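PDB 6EVG: multi-copper Oxidase CueO from Ochrobactrum, which oxidises lignin model compounds and lignosulfonate as a laccase-like multicopper oxidase, probably coupling substrate oxidation at copper to the reduction of dioxygen. Local coordinates for residues H133-T138 and K406-D411; R333-D338 and F486-H491; M432-H437 and L493-V498. All coordinates share one frame; numbering follows the deposited sequence.

Contact 1. Residues H133-T138 and K406-D411; sequences HLHGNT and KPFDMD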
loop_
_atom_site.group_PDB
_atom_site.type_symbol
_atom_site.label_atom_id
_atom_site.label_comp_id
_atom_site.label_asym_id
_atom_site.label_seq_id
_atom_site.Cartn_x
_atom_site.Cartn_y
_atom_site.Cartn_z
ATOM N N HIS A 133 6.849 -7.054 7.176
ATOM C CA HIS A 133 7.674 -7.390 6.022
ATOM C C HIS A 133 8.670 -8.431 6.527
ATOM O O HIS A 133 9.602 -8.128 7.282
ATOM C CB HIS A 133 8.376 -6.174 5.413
ATOM C CG HIS A 133 9.066 -6.529 4.138
ATOM N ND1 HIS A 133 8.366 -6.856 2.994
ATOM C CD2 HIS A 133 10.372 -6.690 3.849
ATOM C CE1 HIS A 133 9.239 -7.192 2.056
ATOM N NE2 HIS A 133 10.470 -7.117 2.557
ATOM N N LEU A 134 8.449 -9.674 6.116
ATOM C CA LEU A 134 9.127 -10.815 6.666
ATOM C C LEU A 134 9.654 -11.712 5.542
ATOM O O LEU A 134 9.280 -11.573 4.376
ATOM C CB LEU A 134 8.156 -11.596 7.573
ATOM C CG LEU A 134 7.656 -10.806 8.788
ATOM C CD1 LEU A 134 6.480 -11.517 9.417
ATOM C CD2 LEU A 134 8.762 -10.587 9.793
ATOM N N HIS A 135 10.469 -12.689 5.890
ATOM C CA HIS A 135 10.962 -13.736 4.993
ATOM C C HIS A 135 10.037 -14.933 5.080
ATOM O O HIS A 135 10.004 -15.652 6.071
ATOM C CB HIS A 135 12.381 -14.089 5.418
ATOM C CG HIS A 135 12.964 -15.197 4.610
ATOM N ND1 HIS A 135 13.980 -15.998 5.095
ATOM C CD2 HIS A 135 12.703 -15.621 3.360
ATOM C CE1 HIS A 135 14.265 -16.906 4.178
ATOM N NE2 HIS A 135 13.535 -16.687 3.104
ATOM N N GLY A 136 9.220 -15.134 4.051
ATOM C CA GLY A 136 8.337 -16.276 3.958
ATOM C C GLY A 136 7.026 -16.241 4.708
ATOM O O GLY A 136 6.160 -17.091 4.481
ATOM N N ASN A 137 6.820 -15.237 5.562
ATOM C CA ASN A 137 5.693 -15.121 6.488
ATOM C C ASN A 137 4.875 -13.835 6.347
ATOM O O ASN A 137 4.033 -13.543 7.189
ATOM C CB ASN A 137 6.178 -15.264 7.978
ATOM C CG ASN A 137 6.541 -16.628 8.301
ATOM O OD1 ASN A 137 5.684 -17.426 8.658
ATOM N ND2 ASN A 137 7.797 -16.977 8.111
ATOM N N THR A 138 5.180 -13.072 5.312
ATOM C CA THR A 138 4.501 -11.795 5.171
ATOM C C THR A 138 3.022 -11.947 4.864
ATOM O O THR A 138 2.191 -11.221 5.407
ATOM C CB THR A 138 5.175 -10.982 4.052
ATOM O OG1 THR A 138 6.537 -10.758 4.333
ATOM C CG2 THR A 138 4.505 -9.581 3.823
ATOM N N LYS A 406 17.672 -15.108 -9.604
ATOM C CA LYS A 406 17.495 -16.213 -8.659
ATOM C C LYS A 406 16.532 -15.773 -7.545
ATOM O O LYS A 406 16.438 -14.592 -7.205
ATOM C CB LYS A 406 18.829 -16.560 -8.003
ATOM C CG LYS A 406 19.794 -17.251 -8.962
ATOM C CD LYS A 406 21.068 -17.728 -8.223
ATOM C CE LYS A 406 22.105 -18.392 -9.094
ATOM N NZ LYS A 406 21.612 -19.676 -9.631
ATOM N N PRO A 407 15.822 -16.745 -6.932
ATOM C CA PRO A 407 14.981 -16.423 -5.790
ATOM C C PRO A 407 15.699 -15.659 -4.688
ATOM O O PRO A 407 16.890 -15.896 -4.439
ATOM C CB PRO A 407 14.440 -17.787 -5.342
ATOM C CG PRO A 407 14.540 -18.641 -6.565
ATOM C CD PRO A 407 15.793 -18.180 -7.217
ATOM N N PHE A 408 14.932 -14.840 -3.968
ATOM C CA PHE A 408 15.433 -14.146 -2.794
ATOM C C PHE A 408 16.329 -15.012 -1.909
ATOM O O PHE A 408 15.975 -16.139 -1.588
ATOM C CB PHE A 408 14.234 -13.682 -1.945
ATOM C CG PHE A 408 14.610 -12.957 -0.676
ATOM C CD1 PHE A 408 15.244 -11.755 -0.733
ATOM C CD2 PHE A 408 14.350 -13.511 0.583
ATOM C CE1 PHE A 408 15.590 -11.096 0.438
ATOM C CE2 PHE A 408 14.704 -12.858 1.755
ATOM C CZ PHE A 408 15.324 -11.661 1.675
ATOM N N ASP A 409 17.445 -14.430 -1.534
ATOM C CA ASP A 409 18.377 -15.080 -0.590
ATOM C C ASP A 409 18.772 -13.997 0.424
ATOM O O ASP A 409 19.333 -12.946 0.071
ATOM C CB ASP A 409 19.605 -15.589 -1.373
ATOM C CG ASP A 409 20.720 -16.158 -0.518
ATOM O OD1 ASP A 409 20.753 -16.044 0.716
ATOM O OD2 ASP A 409 21.609 -16.770 -1.168
ATOM N N MET A 410 18.465 -14.256 1.688
ATOM C CA MET A 410 18.801 -13.313 2.759
ATOM C C MET A 410 20.222 -12.822 2.797
ATOM O O MET A 410 20.515 -11.700 3.176
ATOM C CB MET A 410 18.530 -13.987 4.124
ATOM C CG MET A 410 17.074 -14.147 4.468
ATOM S SD MET A 410 16.299 -12.615 5.021
ATOM C CE MET A 410 17.001 -12.510 6.695
ATOM N N ASP A 411 21.156 -13.674 2.357
ATOM C CA ASP A 411 22.570 -13.342 2.415
ATOM C C ASP A 411 23.127 -12.740 1.148
ATOM O O ASP A 411 24.332 -12.512 1.099
ATOM C CB ASP A 411 23.320 -14.633 2.787
ATOM C CG ASP A 411 23.010 -15.085 4.180
ATOM O OD1 ASP A 411 22.981 -14.240 5.073
ATOM O OD2 ASP A 411 22.739 -16.272 4.419
#

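Contact 2. Residues R333-D338 and F486-H491; sequences RSFFFD and FMFHCH. With CU (copper (II) ion), chain B.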
loop_
_atom_site.group_PDB
_atom_site.type_symbol
_atom_site.label_atom_id
_atom_site.label_comp_id
_atom_site.label_asym_id
_atom_site.label_seq_id
_atom_site.Cartn_x
_atom_site.Cartn_y
_atom_site.Cartn_z
ATOM N N ARG A 333 19.050 -0.698 -15.558
ATOM C CA ARG A 333 18.853 -2.051 -15.099
ATOM C C ARG A 333 17.623 -2.641 -15.697
ATOM O O ARG A 333 16.747 -1.891 -16.177
ATOM C CB ARG A 333 18.802 -2.144 -13.559
ATOM C CG ARG A 333 20.013 -1.590 -12.854
ATOM C CD ARG A 333 19.990 -1.958 -11.365
ATOM N NE ARG A 333 20.968 -1.162 -10.629
ATOM C CZ ARG A 333 22.121 -1.589 -10.167
ATOM N NH1 ARG A 333 22.545 -2.821 -10.376
ATOM N NH2 ARG A 333 22.926 -0.715 -9.556
ATOM N N SER A 334 17.462 -3.943 -15.581
ATOM C CA SER A 334 16.294 -4.667 -16.001
ATOM C C SER A 334 15.957 -5.754 -15.015
ATOM O O SER A 334 16.858 -6.439 -14.511
ATOM C CB SER A 334 16.573 -5.313 -17.371
ATOM O OG SER A 334 16.942 -4.382 -18.375
ATOM N N PHE A 335 14.648 -5.929 -14.741
ATOM C CA PHE A 335 14.158 -7.004 -13.932
ATOM C C PHE A 335 12.954 -7.624 -14.552
ATOM O O PHE A 335 12.073 -6.912 -15.084
ATOM C CB PHE A 335 13.894 -6.572 -12.464
ATOM C CG PHE A 335 15.112 -6.057 -11.785
ATOM C CD1 PHE A 335 16.056 -6.923 -11.270
ATOM C CD2 PHE A 335 15.409 -4.720 -11.750
ATOM C CE1 PHE A 335 17.233 -6.423 -10.732
ATOM C CE2 PHE A 335 16.568 -4.224 -11.226
ATOM C CZ PHE A 335 17.505 -5.091 -10.719
ATOM N N PHE A 336 12.847 -8.924 -14.465
ATOM C CA PHE A 336 11.749 -9.756 -14.965
ATOM C C PHE A 336 11.092 -10.468 -13.777
ATOM O O PHE A 336 11.778 -11.124 -12.964
ATOM C CB PHE A 336 12.290 -10.762 -15.996
ATOM C CG PHE A 336 11.292 -11.754 -16.470
ATOM C CD1 PHE A 336 10.071 -11.353 -16.991
ATOM C CD2 PHE A 336 11.544 -13.115 -16.375
ATOM C CE1 PHE A 336 9.163 -12.292 -17.460
ATOM C CE2 PHE A 336 10.613 -14.057 -16.813
ATOM C CZ PHE A 336 9.459 -13.615 -17.386
ATOM N N PHE A 337 9.769 -10.313 -13.654
ATOM C CA PHE A 337 8.992 -11.026 -12.660
ATOM C C PHE A 337 8.805 -12.472 -13.124
ATOM O O PHE A 337 7.898 -12.797 -13.905
ATOM C CB PHE A 337 7.621 -10.335 -12.456
ATOM C CG PHE A 337 7.700 -8.971 -11.829
ATOM C CD1 PHE A 337 7.973 -7.836 -12.543
ATOM C CD2 PHE A 337 7.532 -8.814 -10.472
ATOM C CE1 PHE A 337 7.971 -6.595 -11.915
ATOM C CE2 PHE A 337 7.569 -7.587 -9.868
ATOM C CZ PHE A 337 7.814 -6.478 -10.587
ATOM N N ASP A 338 9.708 -13.326 -12.644
ATOM C CA ASP A 338 9.789 -14.680 -13.121
ATOM C C ASP A 338 8.978 -15.594 -12.214
ATOM O O ASP A 338 9.413 -15.964 -11.103
ATOM C CB ASP A 338 11.262 -15.105 -13.178
ATOM C CG ASP A 338 11.460 -16.390 -13.946
ATOM O OD1 ASP A 338 10.505 -17.118 -14.256
ATOM O OD2 ASP A 338 12.655 -16.656 -14.283
ATOM N N PHE A 486 17.976 -2.478 1.913
ATOM C CA PHE A 486 16.608 -2.226 1.415
ATOM C C PHE A 486 16.228 -3.340 0.458
ATOM O O PHE A 486 17.069 -4.190 0.102
ATOM C CB PHE A 486 16.542 -0.837 0.777
ATOM C CG PHE A 486 16.368 0.327 1.730
ATOM C CD1 PHE A 486 15.422 0.325 2.719
ATOM C CD2 PHE A 486 17.145 1.482 1.574
ATOM C CE1 PHE A 486 15.219 1.458 3.524
ATOM C CE2 PHE A 486 16.979 2.574 2.393
ATOM C CZ PHE A 486 15.988 2.560 3.375
ATOM N N MET A 487 14.975 -3.430 0.121
ATOM C CA MET A 487 14.445 -4.510 -0.675
ATOM C C MET A 487 13.604 -3.978 -1.803
ATOM O O MET A 487 13.069 -2.879 -1.711
ATOM C CB MET A 487 13.645 -5.466 0.187
ATOM C CG MET A 487 14.593 -5.947 1.353
ATOM S SD MET A 487 13.854 -7.092 2.447
ATOM C CE MET A 487 14.330 -8.504 1.680
ATOM N N PHE A 488 13.438 -4.794 -2.835
ATOM C CA PHE A 488 12.461 -4.565 -3.889
ATOM C C PHE A 488 11.821 -5.880 -4.215
ATOM O O PHE A 488 12.480 -6.931 -4.176
ATOM C CB PHE A 488 13.057 -3.814 -5.078
ATOM C CG PHE A 488 14.189 -4.511 -5.790
ATOM C CD1 PHE A 488 15.474 -4.398 -5.318
ATOM C CD2 PHE A 488 14.029 -5.191 -7.002
ATOM C CE1 PHE A 488 16.579 -4.954 -6.020
ATOM C CE2 PHE A 488 15.107 -5.752 -7.683
ATOM C CZ PHE A 488 16.385 -5.623 -7.186
ATOM N N HIS A 489 10.531 -5.864 -4.583
ATOM C CA HIS A 489 9.799 -7.108 -4.662
ATOM C C HIS A 489 8.457 -6.903 -5.346
ATOM O O HIS A 489 7.987 -5.791 -5.495
ATOM C CB HIS A 489 9.605 -7.731 -3.244
ATOM C CG HIS A 489 8.937 -6.826 -2.257
ATOM N ND1 HIS A 489 7.579 -6.846 -2.050
ATOM C CD2 HIS A 489 9.424 -5.901 -1.405
ATOM C CE1 HIS A 489 7.282 -5.955 -1.102
ATOM N NE2 HIS A 489 8.379 -5.333 -0.726
ATOM N N CYS A 490 7.819 -8.039 -5.618
ATOM C CA CYS A 490 6.404 -8.063 -5.963
ATOM C C CYS A 490 5.617 -7.909 -4.678
ATOM O O CYS A 490 5.943 -8.504 -3.651
ATOM C CB CYS A 490 6.047 -9.338 -6.673
ATOM S SG CYS A 490 4.307 -9.377 -7.148
ATOM N N HIS A 491 4.530 -7.124 -4.744
ATOM C CA HIS A 491 3.619 -6.921 -3.638
ATOM C C HIS A 491 2.390 -7.855 -3.628
ATOM O O HIS A 491 1.523 -7.669 -2.779
ATOM C CB HIS A 491 3.223 -5.426 -3.485
ATOM C CG HIS A 491 3.128 -4.939 -2.074
ATOM N ND1 HIS A 491 2.152 -5.285 -1.185
ATOM C CD2 HIS A 491 3.995 -4.138 -1.384
ATOM C CE1 HIS A 491 2.435 -4.705 0.011
ATOM N NE2 HIS A 491 3.535 -3.987 -0.100
HETATM CU CU CU B . 3.964 -11.114 -8.377
#

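Contact 3. Residues M432-H437 and L493-V498; sequences MPHPFH and LEHEDV. With CU (copper (II) ion), chain B.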
loop_
_atom_site.group_PDB
_atom_site.type_symbol
_atom_site.label_atom_id
_atom_site.label_comp_id
_atom_site.label_asym_id
_atom_site.label_seq_id
_atom_site.Cartn_x
_atom_site.Cartn_y
_atom_site.Cartn_z
ATOM N N MET A 432 1.025 -12.802 -15.833
ATOM C CA MET A 432 0.058 -11.943 -15.093
ATOM C C MET A 432 0.735 -10.636 -14.737
ATOM O O MET A 432 1.970 -10.559 -14.773
ATOM C CB MET A 432 -0.492 -12.635 -13.856
ATOM C CG MET A 432 0.548 -12.886 -12.749
ATOM S SD MET A 432 -0.129 -13.675 -11.273
ATOM C CE MET A 432 -0.910 -12.347 -10.392
ATOM N N PRO A 433 -0.038 -9.611 -14.365
ATOM C CA PRO A 433 0.559 -8.369 -13.885
ATOM C C PRO A 433 1.129 -8.539 -12.463
ATOM O O PRO A 433 0.659 -9.420 -11.735
ATOM C CB PRO A 433 -0.616 -7.410 -13.854
ATOM C CG PRO A 433 -1.822 -8.127 -14.252
ATOM C CD PRO A 433 -1.504 -9.542 -14.412
ATOM N N HIS A 434 2.105 -7.700 -12.137
ATOM C CA HIS A 434 2.715 -7.747 -10.785
ATOM C C HIS A 434 2.903 -6.356 -10.266
ATOM O O HIS A 434 3.429 -5.492 -10.969
ATOM C CB HIS A 434 4.094 -8.443 -10.807
ATOM C CG HIS A 434 4.051 -9.878 -11.241
ATOM N ND1 HIS A 434 4.037 -10.948 -10.360
ATOM C CD2 HIS A 434 4.001 -10.420 -12.497
ATOM C CE1 HIS A 434 3.969 -12.061 -11.053
ATOM N NE2 HIS A 434 3.927 -11.778 -12.340
ATOM N N PRO A 435 2.526 -6.095 -8.989
ATOM C CA PRO A 435 2.834 -4.773 -8.368
ATOM C C PRO A 435 4.276 -4.740 -7.850
ATOM O O PRO A 435 4.647 -5.412 -6.945
ATOM C CB PRO A 435 1.807 -4.722 -7.257
ATOM C CG PRO A 435 1.578 -6.153 -6.856
ATOM C CD PRO A 435 1.724 -6.963 -8.145
ATOM N N PHE A 436 5.072 -3.868 -8.428
ATOM C CA PHE A 436 6.438 -3.612 -7.994
ATOM C C PHE A 436 6.450 -2.665 -6.806
ATOM O O PHE A 436 5.850 -1.604 -6.892
ATOM C CB PHE A 436 7.185 -2.952 -9.151
ATOM C CG PHE A 436 8.574 -2.496 -8.823
ATOM C CD1 PHE A 436 9.621 -3.408 -8.810
ATOM C CD2 PHE A 436 8.880 -1.185 -8.574
ATOM C CE1 PHE A 436 10.910 -2.961 -8.546
ATOM C CE2 PHE A 436 10.132 -0.748 -8.308
ATOM C CZ PHE A 436 11.180 -1.671 -8.265
ATOM N N HIS A 437 7.226 -2.984 -5.759
ATOM C CA HIS A 437 7.470 -2.039 -4.673
ATOM C C HIS A 437 8.951 -2.027 -4.347
ATOM O O HIS A 437 9.591 -3.082 -4.263
ATOM C CB HIS A 437 6.642 -2.401 -3.399
ATOM C CG HIS A 437 6.967 -1.581 -2.171
ATOM N ND1 HIS A 437 6.991 -0.186 -2.200
ATOM C CD2 HIS A 437 7.236 -1.934 -0.889
ATOM C CE1 HIS A 437 7.309 0.247 -0.965
ATOM N NE2 HIS A 437 7.438 -0.781 -0.162
ATOM N N LEU A 493 1.634 -10.913 -2.058
ATOM C CA LEU A 493 2.406 -11.363 -0.896
ATOM C C LEU A 493 2.826 -12.818 -1.027
ATOM O O LEU A 493 3.911 -13.208 -0.523
ATOM C CB LEU A 493 1.618 -11.116 0.377
ATOM C CG LEU A 493 1.248 -9.651 0.615
ATOM C CD1 LEU A 493 0.561 -9.526 1.970
ATOM C CD2 LEU A 493 2.471 -8.756 0.551
ATOM N N GLU A 494 2.022 -13.652 -1.679
ATOM C CA GLU A 494 2.427 -15.028 -1.953
ATOM C C GLU A 494 3.700 -15.083 -2.800
ATOM O O GLU A 494 4.598 -15.919 -2.555
ATOM C CB GLU A 494 1.299 -15.775 -2.648
ATOM C CG GLU A 494 0.123 -16.061 -1.755
ATOM C CD GLU A 494 -0.653 -14.838 -1.287
ATOM O OE1 GLU A 494 -0.942 -13.962 -2.148
ATOM O OE2 GLU A 494 -1.002 -14.793 -0.086
ATOM N N HIS A 495 3.805 -14.192 -3.781
ATOM C CA HIS A 495 4.965 -14.182 -4.705
ATOM C C HIS A 495 6.203 -13.762 -3.918
ATOM O O HIS A 495 7.271 -14.362 -4.081
ATOM C CB HIS A 495 4.723 -13.252 -5.878
ATOM C CG HIS A 495 3.683 -13.744 -6.808
ATOM N ND1 HIS A 495 3.303 -12.930 -7.865
ATOM C CD2 HIS A 495 2.988 -14.908 -6.876
ATOM C CE1 HIS A 495 2.424 -13.652 -8.554
ATOM N NE2 HIS A 495 2.196 -14.826 -7.970
ATOM N N GLU A 496 6.093 -12.698 -3.124
ATOM C CA GLU A 496 7.214 -12.279 -2.288
ATOM C C GLU A 496 7.670 -13.454 -1.360
ATOM O O GLU A 496 8.856 -13.713 -1.223
ATOM C CB GLU A 496 6.701 -11.102 -1.444
ATOM C CG GLU A 496 7.664 -10.488 -0.512
ATOM C CD GLU A 496 6.925 -9.540 0.445
ATOM O OE1 GLU A 496 6.113 -8.744 0.038
ATOM O OE2 GLU A 496 7.178 -9.726 1.523
ATOM N N ASP A 497 6.704 -14.143 -0.742
ATOM C CA ASP A 497 7.017 -15.210 0.213
ATOM C C ASP A 497 7.709 -16.408 -0.469
ATOM O O ASP A 497 8.493 -17.078 0.196
ATOM C CB ASP A 497 5.785 -15.703 0.954
ATOM C CG ASP A 497 5.292 -14.804 2.093
ATOM O OD1 ASP A 497 6.088 -13.956 2.581
ATOM O OD2 ASP A 497 4.156 -15.039 2.547
ATOM N N VAL A 498 7.478 -16.654 -1.756
ATOM C CA VAL A 498 8.151 -17.738 -2.456
ATOM C C VAL A 498 9.364 -17.255 -3.230
ATOM O O VAL A 498 9.983 -18.054 -3.995
ATOM C CB VAL A 498 7.181 -18.552 -3.331
ATOM C CG1 VAL A 498 6.112 -19.206 -2.532
ATOM C CG2 VAL A 498 6.623 -17.726 -4.524
HETATM CU CU CU B . 3.964 -11.114 -8.377
#

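Contact 1. Residues H133-T138 and K406-D411
His135 meets Phe408 and Met410 where two loops of the three-domain multicopper oxidase fold come together near the surface. Residues 133-138 belong to a histidine-rich loop of the first cupredoxin domain, and residues 406-411 run ahead of strand 415-417 in the last one.

The aromatic part is an offset edge-to-face pair. The rim of Phe408 points at one face of the His135 imidazole, with the ring centroids of His135 and Phe408 5.4 Å apart and their planes at 70°. Its closest approach joins Phe408 CE2 to His135 CD2 at 3.8 Å. With CG of His135 swung opposite the backbone N (chi1 177°), the imidazole extends from its loop toward this edge.

The sulfur and aliphatic part comes from Met410, on the same side of the imidazole as Phe408. Met410 CG lies 3.7 Å from His135 ND1. Bends at chi2 and chi3 bring Met410 SD back toward the His135 ring, which it approaches obliquely, 4.6 Å from the centroid. Replacing the imidazole by an alanine here would probably open a gap between the loops and deprive the Phe408 edge and the Met410 sulfur of their shared aromatic partner.

Hydrogen bonds operate inside each loop and none crosses between them. Leu134 N donates to Thr138 OG1 at 2.8 Å, tying the loop to the first residue of helix 138-144, and Thr138 OG1 also bonds to Glu496. In the other loop an Asx turn forms as Asp411 N donates to Asp409 OD1 over 2.9 Å, from above the carboxylate plane. The Phe408 ring lies alongside the peptide that follows it: Met410 N sits 4.0 Å above its plane, displaced toward the rim.

Contact 2. Residues R333-D338 and F486-H491
Phe488 has CG between its backbone N and carbonyl carbon (chi1 61°), the crowded position for a side chain, and its ring reaches Phe335 edge first; in Phe335 CG instead lies opposite the carbonyl carbon. Cys490, two residues further along strand 486-490, has SG opposite the backbone N (chi1 -179°), which carries the sulfur to the copper while CB faces Phe337.

Phe335 and Phe488 form an edge-to-face pair, with centroids 4.9 Å apart and planes at 64°. Phe488 CE2 stands 3.7 Å above the Phe335 plane, over the ring centre, and Phe488 CZ is also 3.7 Å from Phe335 CE1. Trp425 meets both rings, extending the aromatic cluster. Strands 332-336 and 486-490 belong to different sheets, so this pair packs the interior of the last cupredoxin beta-sandwich, face against face of the two sheets.

The second meeting is at the copper end. Phe337 brings the edge of its ring to the cysteine, Phe337 CE2 lying 3.9 Å from Cys490 CB, and its ring also meets that of the copper ligand His434 in a nearly parallel orientation. The cysteine backbone is engaged as well: His489 ND1 donates to Cys490 O at 2.8 Å; the oxygen lies in the imidazole plane, whereas ND1 stands above the carbonyl plane.

Cys490 SG binds the copper at 2.2 Å. A cysteine together with two histidines on one copper matches the type 1 centre of multicopper oxidases, and the His-Cys-His sequence of residues 489-491 is the one that in this family connects that centre with the trinuclear cluster. The Phe337 edge thus packs on CB of the copper-binding cysteine, next to its metal-bound sulfur; Phe337 and Cys490 are buried, and electrons probably pass onward through this strand.

Contact 3. Residues M432-H437 and L493-V498
His495 meets His434 across a single copper ion. The bond from CA to CB of His495 heads toward residues 432-437, and CG lies opposite the carbonyl carbon (chi1 -69°). His495 CB is 3.4 Å and His495 CG 3.1 Å from the copper, with CD2 further off at 4.2 Å. His495 ND1 and His434 ND1 each bind the copper at 2.0 Å. The two nitrogens, His495 ND1 and His434 ND1, are 3.3 Å apart without a hydrogen bond, because both are metal ligands; Cys490 SG is the third.

The next atom, His495 CE1, comes within 3.3 Å of His434 CE1, and the rings meet rim to rim with planes at 40°. Met432 approaches His495 from the opposite direction, placing its SD in the imidazole plane, 3.7 Å from His495 CE1. The far nitrogen, NE2, is hydrogen-bonded to Met195 O, just as His434 NE2 is to Glu339, so each imidazole is fixed at both nitrogens with little freedom to rotate.

This type 1 copper site is bridged between helix 493-497, which carries His495, and strand 434-438, which carries His434 and runs antiparallel to strands 463-466 and 486-490 on either side of it.

Overall arrangement
Contacts 2 and 3 share the copper: contact 2 supplies Cys490, contact 3 His434 and His495, and their centres are about 9 Å apart. Strands 434-438 and 486-490 are neighbours in one sheet, where His491 N probably donates to Pro435 O at 2.8 Å, and helix 493-497 follows directly in the chain. The centre of contact 1 is about 12 Å from the centres of contacts 2 and 3 and more to the outside, its Phe408 side chain about 12 Å from the copper. It joins contact 2 through His133 CE1, 3.5 Å from His489 NE2, and contact 3 through a probable hydrogen bond from Thr138 N to Asp497 OD1 at 3.0 Å, binding the first domain to the last.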